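PDB 5UGZ: putative thioesterase from Escherichia coli, which is a type II thioesterase thought to release intermediates from the NRPS/PKS assembly line that makes the genotoxin colibactin. Local coordinates for residues I198-G203 against D212-W217; F123-R128 against H235-K240; Q145-E150 against I174-Y179; A104-H109 against Q188-T193. All blocks are in the same frame, centred on the assembly; numbering follows the deposited sequence.

Contact 1 (I198-G203 against D212-W217); sequences IVLFHG and DELLAW
Leu214, the first residue of 212-217 to reach the strand, lays CD1 over a face of the His202 imidazole, 4.2 Å from His202 CG. Its CB packs against Leu200 CD1 at 4.0 Å. Leu200 CD1 also lies 3.8 Å from Leu214 O, a carbonyl that already accepts the turn bond from Trp217 N (3.1 Å) and sits in plane at the indole edge.

Trp217 comes next and carries the rest. Leu200 CD2 stands 3.5 Å from the centroid of its five-membered ring and only 5° off the normal, a CH-pi contact, while Leu200 CD1 touches Trp217 CD1 at 3.5 Å. Both methyls thus bear on the pyrrole end, and Ile198 CD1 meets the benzo end at Trp217 CE3 (4.1 Å), the two side chains crossing at about a right angle. The Trp217 chi1 of -95° is away from a staggered value and accompanies the face-on contact with Leu200, and Trp217 NE1 bonds to Cys127 O. Phe124 stacks on the same face as Leu200. With alanine in place of Trp217, Leu200 would probably lose the aromatic surface over its methyls and Cys127 O its indole donor.

Strands 198-203 and 225-230 are parallel neighbours, and this 3-10 segment lies in the connection between them, on one face of the sheet, as crossover segments do in the alpha/beta-hydrolase fold to which thioesterases of this family belong.

Contact 2 (F123-R128 against H235-K240); sequences FFSGCR and HFFVDK
Ser125 OG is surrounded by several groups: His97 ND1 is its hydrogen-bond partner, while from 235-240 the Phe237 ring and a Val238 methyl close in. Phe237 CZ comes to 3.3 Å of Ser125 OG, and Phe237 CE1 to 3.5 Å. Val238 CG2 lies 4.1 Å from the same oxygen; Phe95 and Phe201 of the flanking strands also touch the serine. A chi1 of -173° sets Ser125 OG beside its carbonyl carbon and close to the Phe237 ring, and the contact is one polar atom set among hydrocarbon groups, with His97 supplying the polar match.

Phe237 also turns the edge of its ring to Gly126 N, with Phe237 CZ 4.1 Å away and the nitrogen near the ring plane. Gly126 itself has a positive phi (51°), which suits glycine, and space is limited as well: a beta carbon built on it would fall about 3.5 Å from His235 CE1. Gly126 O lies at the edge of the imidazole, near its plane, 3.8 Å from His235 CE1. On the helix side, Phe236 is the N-cap residue, and its carbonyl oxygen accepts from both Asp239 N and Lys240 N, which shapes the first turn behind the touching side chains.

His235 ND1 is hydrogen-bonded to Asp206 OD2, and the same imidazole touches Ser98, the central residue of a GxSxG sequence that probably forms the nucleophile elbow. Serine, aspartate and histidine so placed at the ends of parallel strands are consistent with the catalytic triad of alpha/beta-hydrolase thioesterases.

Contact 3 (Q145-E150 against I174-Y179); sequences QAFMEE and IIKNDY
Phe147 drives the edge of its ring into the face of Tyr179, a T-shaped pair whose centroids are 5.1 Å apart and whose planes stand at 84°. The leading atom is Phe147 CZ, 3.5 Å from Tyr179 CD1 and equally close to CG, so the edge meets the root side of the tyrosine ring and not its hydroxyl end. This reach depends on the first torsion of Phe147: with CG anti to the backbone N (chi1 175°), the ring extends straight from helix 145-150 toward the other helix.

One face of the same ring is covered by Lys176. Its CG lies 3.9 Å from the Phe147 centroid, almost on the ring normal, a CH-pi contact made by the aliphatic part of the chain. Lys176 CB adds a contact of 3.9 Å to Phe147 CE2. Beyond CG the lysine is fully extended, which carries NZ past the ring to a salt bridge with Asp144 at the start of the phenylalanine's helix and a hydrogen bond to Leu142 O just before it. The apolar stem and the charged end thus serve separate partners.

Met148 behaves differently. Its chain is bent at both the second and third torsions, and the fold-back brings SD to 3.9 Å from Ile175 CG2.

The segment axes approach to 11.1 Å and cross at 77°, the long side chains bridging the gap. Both helices, 144-154 and 165-183, lie between strands 121-125 and 198-203 in the chain, where related thioesterases carry their lid, and Ile151 of the first also packs on Ile175 and Tyr179 of the second.

Contact 4 (A104-H109 against Q188-T193); sequences AFELVH and QAKART
Lys190 is bent at its second torsion (chi2 -72°) and extended beyond it, a shape that lays its methylenes on the His109 ring before delivering NZ to Glu106. Glu106, also bent at chi2, turns its carboxylate back to meet it: Lys190 NZ donates to Glu106 OE1 at 2.7 Å, on the syn side, as part of a salt bridge. Water 1 ties the pair together further, donating to Glu106 OE2 (2.7 Å) and accepting from Lys190 NZ (3.0 Å) and Gln188 N. Glu106 OE2 is also hydrogen-bonded to the hydroxyl of Tyr185.

Over the imidazole, Lys190 CG sits 3.6 Å from the His109 centroid, nearly on the normal, a CH-pi contact over the ring's centre. Lys190 CE meets Phe105 CE2 at 3.7 Å. At the edge of the imidazole, His109 ND1 accepts from Arg192 NH1 at 3.3 Å with an N-H...N angle of 155°. The bond lies in the planes of both groups at their meeting point, although ring and guanidinium are turned 35° apart. As acceptor, ND1 is likely to be the unprotonated nitrogen. Exchanging His109 for alanine would probably take from Arg192 NH1 its nitrogen acceptor and from the Lys190 methylenes the flat surface on which they rest. Arg192 NH2 keeps a salt bridge to Asp113, the last residue of helix 99-113.

Helix 99-113 turns Ala104 and Val108 to Ile94 of strand 91-97, has helix 72-83 beside Glu106 and Leu107, and on this further flank receives the loop that runs from helix 165-183 to strand 198-203.

Contacts 1, 2 and 4 form a touching group, and contact 3 lies apart, its centre about 25 Å from contact 1, 19 Å from contact 2 and 27 Å from contact 4. Contacts 1 and 2 use neighbouring strands of the six-stranded parallel sheet, 198-203 and 121-125, with centres about 10 Å apart, and a salt bridge joins Glu213 to Arg128. Phe124 also packs on Ala104 and Phe105 of contact 4. Along the chain, contacts 1 and 3 are nested inside the loop closed by contact 2, while contact 4 crosses it. Contacts 1 and 2 thus build on the sheet, contact 4 joins a loop to a helix packed on it, and contact 3 stands off it.

Contact 1 (I198-G203 against D212-W217)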
# COMPACT_ATOMS: atom_id res chain seq x y z
N ILE A 198 10.94 8.42 4.39
CA ILE A 198 9.60 7.87 4.43
C ILE A 198 8.61 9.02 4.32
O ILE A 198 8.73 10.01 5.05
CB ILE A 198 9.34 7.07 5.72
CG1 ILE A 198 10.16 5.78 5.77
CG2 ILE A 198 7.86 6.80 5.90
CD1 ILE A 198 9.78 4.85 6.92
N VAL A 199 7.65 8.90 3.42
CA VAL A 199 6.56 9.87 3.31
C VAL A 199 5.26 9.17 3.67
O VAL A 199 4.99 8.07 3.17
CB VAL A 199 6.48 10.49 1.90
CG1 VAL A 199 5.37 11.54 1.83
CG2 VAL A 199 7.83 11.09 1.51
N LEU A 200 4.48 9.79 4.54
CA LEU A 200 3.22 9.25 5.02
C LEU A 200 2.07 10.11 4.51
O LEU A 200 2.14 11.35 4.58
CB LEU A 200 3.20 9.18 6.54
CG LEU A 200 4.36 8.45 7.23
CD1 LEU A 200 4.23 8.60 8.74
CD2 LEU A 200 4.40 6.97 6.84
N PHE A 201 1.04 9.47 3.98
CA PHE A 201 -0.16 10.13 3.48
C PHE A 201 -1.36 9.72 4.32
O PHE A 201 -1.55 8.54 4.63
CB PHE A 201 -0.45 9.78 2.01
CG PHE A 201 0.57 10.32 1.04
CD1 PHE A 201 0.55 11.64 0.67
CD2 PHE A 201 1.52 9.50 0.49
CE1 PHE A 201 1.49 12.14 -0.21
CE2 PHE A 201 2.45 9.99 -0.41
CZ PHE A 201 2.43 11.32 -0.75
N HIS A 202 -2.17 10.71 4.69
CA HIS A 202 -3.24 10.53 5.66
C HIS A 202 -4.39 11.45 5.27
O HIS A 202 -4.16 12.62 4.96
CB HIS A 202 -2.72 10.82 7.07
CG HIS A 202 -3.74 10.66 8.16
ND1 HIS A 202 -4.36 9.46 8.42
CD2 HIS A 202 -4.23 11.55 9.05
CE1 HIS A 202 -5.20 9.61 9.43
NE2 HIS A 202 -5.15 10.87 9.83
N GLY A 203 -5.61 10.92 5.24
CA GLY A 203 -6.81 11.73 5.12
C GLY A 203 -7.37 12.02 6.49
O GLY A 203 -7.66 11.09 7.26
N ASP A 212 -2.54 10.28 15.41
CA ASP A 212 -1.62 10.35 16.54
C ASP A 212 -0.59 9.23 16.52
O ASP A 212 0.49 9.39 17.08
CB ASP A 212 -2.42 10.32 17.84
CG ASP A 212 -3.32 9.09 17.95
OD1 ASP A 212 -3.36 8.29 16.98
OD2 ASP A 212 -3.99 8.93 19.00
N GLU A 213 -0.91 8.11 15.87
CA GLU A 213 -0.06 6.92 15.93
C GLU A 213 1.11 6.97 14.96
O GLU A 213 2.07 6.20 15.14
CB GLU A 213 -0.89 5.67 15.60
CG GLU A 213 -1.70 5.08 16.74
CD GLU A 213 -2.25 3.71 16.38
OE1 GLU A 213 -2.25 3.36 15.18
OE2 GLU A 213 -2.68 2.97 17.29
N LEU A 214 1.05 7.83 13.94
CA LEU A 214 2.01 7.79 12.85
C LEU A 214 3.41 8.21 13.27
O LEU A 214 4.35 8.03 12.50
CB LEU A 214 1.51 8.67 11.70
CG LEU A 214 0.22 8.14 11.07
CD1 LEU A 214 -0.40 9.19 10.24
CD2 LEU A 214 0.48 6.88 10.25
N LEU A 215 3.56 8.74 14.48
CA LEU A 215 4.89 9.03 15.00
C LEU A 215 5.71 7.77 15.21
O LEU A 215 6.95 7.84 15.22
CB LEU A 215 4.75 9.83 16.30
CG LEU A 215 3.84 11.06 16.16
CD1 LEU A 215 3.48 11.65 17.52
CD2 LEU A 215 4.51 12.10 15.26
N ALA A 216 5.06 6.61 15.35
CA ALA A 216 5.74 5.33 15.46
C ALA A 216 6.41 4.91 14.17
O ALA A 216 7.03 3.85 14.14
CB ALA A 216 4.77 4.25 15.90
N TRP A 217 6.25 5.68 13.10
CA TRP A 217 6.86 5.35 11.82
C TRP A 217 8.32 5.77 11.74
O TRP A 217 9.05 5.23 10.90
CB TRP A 217 6.09 6.04 10.69
CG TRP A 217 5.03 5.21 10.01
CD1 TRP A 217 3.68 5.42 10.03
CD2 TRP A 217 5.24 4.09 9.15
NE1 TRP A 217 3.04 4.49 9.26
CE2 TRP A 217 3.97 3.66 8.70
CE3 TRP A 217 6.38 3.40 8.72
CZ2 TRP A 217 3.81 2.56 7.84
CZ3 TRP A 217 6.22 2.30 7.86
CH2 TRP A 217 4.94 1.89 7.44

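Contact 2 (F123-R128 against H235-K240)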
# COMPACT_ATOMS: atom_id res chain seq x y z
N PHE A 123 6.72 5.36 0.37
CA PHE A 123 5.48 6.08 0.63
C PHE A 123 4.51 5.10 1.26
O PHE A 123 4.20 4.06 0.67
CB PHE A 123 4.90 6.66 -0.66
CG PHE A 123 5.86 7.52 -1.43
CD1 PHE A 123 5.94 8.88 -1.19
CD2 PHE A 123 6.70 6.96 -2.38
CE1 PHE A 123 6.82 9.68 -1.89
CE2 PHE A 123 7.60 7.75 -3.08
CZ PHE A 123 7.66 9.12 -2.83
N PHE A 124 4.04 5.41 2.47
CA PHE A 124 3.04 4.59 3.14
C PHE A 124 1.80 5.46 3.29
O PHE A 124 1.77 6.40 4.09
CB PHE A 124 3.53 4.08 4.50
CG PHE A 124 4.82 3.31 4.42
CD1 PHE A 124 4.85 2.06 3.81
CD2 PHE A 124 5.99 3.82 4.94
CE1 PHE A 124 6.04 1.35 3.72
CE2 PHE A 124 7.17 3.10 4.85
CZ PHE A 124 7.19 1.87 4.24
N SER A 125 0.78 5.13 2.50
CA SER A 125 -0.44 5.90 2.43
C SER A 125 -1.55 5.18 3.21
O SER A 125 -1.70 3.95 3.11
CB SER A 125 -0.82 6.11 0.97
OG SER A 125 -1.91 6.97 0.81
N GLY A 126 -2.31 5.94 3.99
CA GLY A 126 -3.42 5.37 4.74
C GLY A 126 -3.04 4.15 5.55
O GLY A 126 -3.78 3.16 5.57
N CYS A 127 -1.89 4.21 6.20
CA CYS A 127 -1.26 3.02 6.75
C CYS A 127 -0.73 3.34 8.14
O CYS A 127 0.17 4.17 8.28
CB CYS A 127 -0.12 2.55 5.84
SG CYS A 127 0.48 0.91 6.24
N ARG A 128 -1.29 2.69 9.16
CA ARG A 128 -0.79 2.82 10.52
C ARG A 128 0.58 2.14 10.63
O ARG A 128 0.94 1.31 9.79
CB ARG A 128 -1.79 2.21 11.51
CG ARG A 128 -3.14 2.96 11.51
CD ARG A 128 -4.24 2.29 12.36
NE ARG A 128 -3.87 2.07 13.76
CZ ARG A 128 -4.73 1.79 14.74
NH1 ARG A 128 -6.04 1.72 14.50
NH2 ARG A 128 -4.28 1.59 15.98
N HIS A 235 -10.67 7.51 3.83
CA HIS A 235 -9.66 6.50 3.54
C HIS A 235 -9.26 6.52 2.07
O HIS A 235 -8.12 6.20 1.74
CB HIS A 235 -10.19 5.12 3.91
CG HIS A 235 -9.17 4.02 3.83
ND1 HIS A 235 -8.04 4.00 4.61
CD2 HIS A 235 -9.14 2.90 3.08
CE1 HIS A 235 -7.34 2.91 4.33
NE2 HIS A 235 -7.98 2.23 3.41
N PHE A 236 -10.18 6.87 1.19
CA PHE A 236 -9.95 6.74 -0.24
C PHE A 236 -9.59 8.07 -0.88
O PHE A 236 -9.84 8.28 -2.07
CB PHE A 236 -11.15 6.09 -0.92
CG PHE A 236 -11.29 4.64 -0.59
CD1 PHE A 236 -10.83 3.67 -1.47
CD2 PHE A 236 -11.84 4.23 0.61
CE1 PHE A 236 -10.93 2.35 -1.17
CE2 PHE A 236 -11.94 2.90 0.92
CZ PHE A 236 -11.48 1.96 0.04
N PHE A 237 -8.98 8.97 -0.09
CA PHE A 237 -8.32 10.14 -0.65
C PHE A 237 -7.29 9.74 -1.70
O PHE A 237 -7.03 10.51 -2.63
CB PHE A 237 -7.64 10.95 0.46
CG PHE A 237 -6.42 10.28 1.02
CD1 PHE A 237 -5.21 10.32 0.34
CD2 PHE A 237 -6.48 9.61 2.22
CE1 PHE A 237 -4.10 9.70 0.84
CE2 PHE A 237 -5.36 9.00 2.73
CZ PHE A 237 -4.17 9.04 2.03
N VAL A 238 -6.70 8.54 -1.58
CA VAL A 238 -5.68 8.10 -2.54
C VAL A 238 -6.24 8.05 -3.97
O VAL A 238 -5.49 8.21 -4.94
CB VAL A 238 -5.09 6.73 -2.13
CG1 VAL A 238 -6.09 5.60 -2.37
CG2 VAL A 238 -3.76 6.46 -2.85
N ASP A 239 -7.53 7.81 -4.12
CA ASP A 239 -8.15 7.84 -5.44
C ASP A 239 -8.73 9.21 -5.75
O ASP A 239 -8.53 9.72 -6.86
CB ASP A 239 -9.27 6.81 -5.58
CG ASP A 239 -8.79 5.38 -5.48
OD1 ASP A 239 -7.98 4.94 -6.33
OD2 ASP A 239 -9.24 4.69 -4.55
N LYS A 240 -9.43 9.81 -4.79
CA LYS A 240 -10.14 11.05 -5.06
C LYS A 240 -9.17 12.20 -5.30
O LYS A 240 -9.43 13.07 -6.15
CB LYS A 240 -11.09 11.39 -3.91
CG LYS A 240 -12.01 12.57 -4.22
CD LYS A 240 -12.93 12.92 -3.08
CE LYS A 240 -13.96 13.93 -3.51
NZ LYS A 240 -14.63 14.57 -2.34

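Contact 3 (Q145-E150 against I174-Y179)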
# COMPACT_ATOMS: atom_id res chain seq x y z
N GLN A 145 -22.00 -11.68 4.51
CA GLN A 145 -22.96 -10.59 4.53
C GLN A 145 -22.65 -9.60 5.64
O GLN A 145 -22.69 -8.38 5.43
CB GLN A 145 -24.37 -11.14 4.70
CG GLN A 145 -25.41 -10.06 4.84
CD GLN A 145 -26.15 -9.83 3.56
OE1 GLN A 145 -25.73 -9.02 2.72
NE2 GLN A 145 -27.25 -10.56 3.37
N ALA A 146 -22.34 -10.10 6.84
CA ALA A 146 -22.03 -9.23 7.97
C ALA A 146 -20.68 -8.52 7.78
O ALA A 146 -20.53 -7.36 8.20
CB ALA A 146 -22.03 -10.05 9.26
N PHE A 147 -19.70 -9.19 7.18
CA PHE A 147 -18.41 -8.56 6.90
C PHE A 147 -18.58 -7.34 6.01
O PHE A 147 -18.16 -6.23 6.36
CB PHE A 147 -17.47 -9.59 6.26
CG PHE A 147 -16.15 -9.03 5.83
CD1 PHE A 147 -15.12 -8.84 6.74
CD2 PHE A 147 -15.91 -8.71 4.50
CE1 PHE A 147 -13.89 -8.32 6.35
CE2 PHE A 147 -14.69 -8.18 4.09
CZ PHE A 147 -13.67 -7.99 5.02
N MET A 148 -19.24 -7.51 4.86
CA MET A 148 -19.35 -6.41 3.91
C MET A 148 -20.14 -5.25 4.47
O MET A 148 -19.86 -4.09 4.14
CB MET A 148 -19.97 -6.90 2.61
CG MET A 148 -19.12 -7.94 1.88
SD MET A 148 -17.49 -7.30 1.45
CE MET A 148 -17.95 -5.95 0.38
N GLU A 149 -21.15 -5.52 5.31
CA GLU A 149 -21.86 -4.43 5.96
C GLU A 149 -20.94 -3.69 6.91
O GLU A 149 -20.97 -2.46 6.99
CB GLU A 149 -23.11 -4.96 6.68
CG GLU A 149 -24.15 -5.59 5.74
CD GLU A 149 -25.44 -6.02 6.46
OE1 GLU A 149 -26.17 -5.14 6.96
OE2 GLU A 149 -25.72 -7.24 6.52
N GLU A 150 -20.07 -4.42 7.61
CA GLU A 150 -19.18 -3.75 8.55
C GLU A 150 -18.14 -2.90 7.84
O GLU A 150 -17.78 -1.82 8.33
CB GLU A 150 -18.48 -4.78 9.44
CG GLU A 150 -17.60 -4.13 10.49
CD GLU A 150 -18.39 -3.28 11.48
OE1 GLU A 150 -19.60 -3.54 11.69
OE2 GLU A 150 -17.80 -2.34 12.06
N ILE A 174 -12.42 -11.67 -2.36
CA ILE A 174 -11.12 -11.02 -2.58
C ILE A 174 -10.81 -10.05 -1.44
O ILE A 174 -9.75 -10.14 -0.82
CB ILE A 174 -11.10 -10.33 -3.96
CG1 ILE A 174 -11.19 -11.39 -5.07
CG2 ILE A 174 -9.86 -9.49 -4.11
CD1 ILE A 174 -11.79 -10.86 -6.35
N ILE A 175 -11.73 -9.13 -1.15
CA ILE A 175 -11.51 -8.15 -0.08
C ILE A 175 -11.46 -8.82 1.30
O ILE A 175 -10.72 -8.36 2.18
CB ILE A 175 -12.59 -7.03 -0.15
CG1 ILE A 175 -12.41 -6.01 1.00
CG2 ILE A 175 -13.99 -7.60 -0.17
CD1 ILE A 175 -12.80 -4.58 0.63
N LYS A 176 -12.21 -9.91 1.50
CA LYS A 176 -12.17 -10.62 2.77
C LYS A 176 -10.83 -11.29 2.99
O LYS A 176 -10.31 -11.31 4.11
CB LYS A 176 -13.30 -11.65 2.82
CG LYS A 176 -13.69 -12.07 4.22
CD LYS A 176 -14.86 -13.02 4.15
CE LYS A 176 -15.53 -13.19 5.50
NZ LYS A 176 -16.53 -14.29 5.42
N ASN A 177 -10.25 -11.85 1.92
CA ASN A 177 -8.91 -12.41 2.00
C ASN A 177 -7.89 -11.35 2.40
O ASN A 177 -7.02 -11.62 3.24
CB ASN A 177 -8.51 -13.03 0.66
CG ASN A 177 -7.13 -13.67 0.71
OD1 ASN A 177 -6.11 -13.00 0.53
ND2 ASN A 177 -7.10 -14.95 1.00
N ASP A 178 -7.96 -10.17 1.78
CA ASP A 178 -7.00 -9.11 2.10
C ASP A 178 -7.16 -8.62 3.53
O ASP A 178 -6.18 -8.21 4.15
CB ASP A 178 -7.14 -7.94 1.12
CG ASP A 178 -6.54 -8.26 -0.22
OD1 ASP A 178 -5.89 -9.32 -0.33
OD2 ASP A 178 -6.69 -7.45 -1.16
N TYR A 179 -8.39 -8.63 4.06
CA TYR A 179 -8.54 -8.35 5.48
C TYR A 179 -7.92 -9.44 6.32
O TYR A 179 -7.26 -9.16 7.33
CB TYR A 179 -10.01 -8.16 5.82
CG TYR A 179 -10.44 -6.73 5.64
CD1 TYR A 179 -10.75 -6.22 4.39
CD2 TYR A 179 -10.52 -5.88 6.74
CE1 TYR A 179 -11.13 -4.90 4.23
CE2 TYR A 179 -10.90 -4.57 6.58
CZ TYR A 179 -11.21 -4.08 5.34
OH TYR A 179 -11.59 -2.77 5.22

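Contact 4 (A104-H109 against Q188-T193)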
# COMPACT_ATOMS: atom_id res chain seq x y z
N ALA A 104 4.22 -3.13 1.36
CA ALA A 104 5.38 -2.37 0.93
C ALA A 104 6.49 -2.40 1.97
O ALA A 104 7.67 -2.56 1.63
CB ALA A 104 4.99 -0.93 0.61
N PHE A 105 6.13 -2.25 3.25
CA PHE A 105 7.14 -2.30 4.30
C PHE A 105 7.83 -3.65 4.35
O PHE A 105 9.06 -3.73 4.43
CB PHE A 105 6.50 -2.00 5.66
CG PHE A 105 7.45 -2.16 6.81
CD1 PHE A 105 8.36 -1.17 7.12
CD2 PHE A 105 7.44 -3.32 7.57
CE1 PHE A 105 9.24 -1.33 8.19
CE2 PHE A 105 8.30 -3.49 8.63
CZ PHE A 105 9.21 -2.49 8.94
N GLU A 106 7.05 -4.73 4.35
CA GLU A 106 7.60 -6.08 4.44
C GLU A 106 8.38 -6.44 3.18
O GLU A 106 9.39 -7.14 3.25
CB GLU A 106 6.46 -7.07 4.71
CG GLU A 106 5.81 -6.93 6.10
CD GLU A 106 6.77 -7.30 7.24
OE1 GLU A 106 7.64 -8.14 7.00
OE2 GLU A 106 6.67 -6.76 8.36
N LEU A 107 7.90 -5.98 2.03
CA LEU A 107 8.54 -6.24 0.74
C LEU A 107 9.91 -5.57 0.61
O LEU A 107 10.83 -6.16 0.03
CB LEU A 107 7.63 -5.77 -0.39
CG LEU A 107 8.21 -5.88 -1.79
CD1 LEU A 107 8.59 -7.34 -2.09
CD2 LEU A 107 7.23 -5.35 -2.81
N VAL A 108 10.06 -4.33 1.09
CA VAL A 108 11.36 -3.67 0.98
C VAL A 108 12.40 -4.44 1.78
O VAL A 108 13.51 -4.70 1.29
CB VAL A 108 11.29 -2.18 1.39
CG1 VAL A 108 10.91 -1.99 2.85
CG2 VAL A 108 12.64 -1.50 1.13
N HIS A 109 12.07 -4.83 3.00
CA HIS A 109 13.03 -5.60 3.78
C HIS A 109 13.32 -6.95 3.13
O HIS A 109 14.44 -7.44 3.21
CB HIS A 109 12.53 -5.76 5.21
CG HIS A 109 12.65 -4.51 6.03
ND1 HIS A 109 13.84 -4.12 6.62
CD2 HIS A 109 11.74 -3.56 6.36
CE1 HIS A 109 13.65 -2.99 7.27
NE2 HIS A 109 12.39 -2.63 7.14
N GLN A 188 7.27 -8.50 13.26
CA GLN A 188 8.52 -8.88 13.91
C GLN A 188 9.62 -7.93 13.48
O GLN A 188 9.85 -7.75 12.28
CB GLN A 188 8.95 -10.32 13.61
CG GLN A 188 10.11 -10.81 14.49
CD GLN A 188 9.66 -11.39 15.85
OE1 GLN A 188 8.79 -12.25 15.90
NE2 GLN A 188 10.28 -10.93 16.93
N ALA A 189 10.31 -7.35 14.46
CA ALA A 189 11.41 -6.44 14.19
C ALA A 189 12.39 -6.98 13.15
O ALA A 189 12.50 -8.20 12.95
CB ALA A 189 12.15 -6.14 15.50
N LYS A 190 13.10 -6.06 12.49
CA LYS A 190 13.93 -6.36 11.34
C LYS A 190 15.42 -6.30 11.68
O LYS A 190 15.83 -5.87 12.76
CB LYS A 190 13.61 -5.38 10.20
CG LYS A 190 12.13 -5.31 9.79
CD LYS A 190 11.69 -6.56 9.05
CE LYS A 190 10.19 -6.61 8.96
NZ LYS A 190 9.73 -7.99 8.71
N ALA A 191 16.25 -6.75 10.73
CA ALA A 191 17.69 -6.79 10.90
C ALA A 191 18.39 -5.51 10.48
O ALA A 191 19.62 -5.50 10.37
CB ALA A 191 18.27 -7.97 10.11
N ARG A 192 17.65 -4.43 10.24
CA ARG A 192 18.26 -3.27 9.61
C ARG A 192 17.28 -2.12 9.70
O ARG A 192 16.07 -2.34 9.67
CB ARG A 192 18.59 -3.54 8.15
CG ARG A 192 17.32 -3.64 7.37
CD ARG A 192 17.58 -3.80 5.93
NE ARG A 192 18.17 -5.09 5.63
CZ ARG A 192 17.49 -6.23 5.59
NH1 ARG A 192 16.20 -6.26 5.89
NH2 ARG A 192 18.12 -7.34 5.27
N THR A 193 17.82 -0.91 9.79
CA THR A 193 17.04 0.32 9.69
C THR A 193 17.14 0.82 8.26
O THR A 193 18.24 0.94 7.72
CB THR A 193 17.55 1.40 10.65
OG1 THR A 193 17.47 0.94 12.00
CG2 THR A 193 16.68 2.63 10.54
O HOH W 1 7.29 -8.52 10.38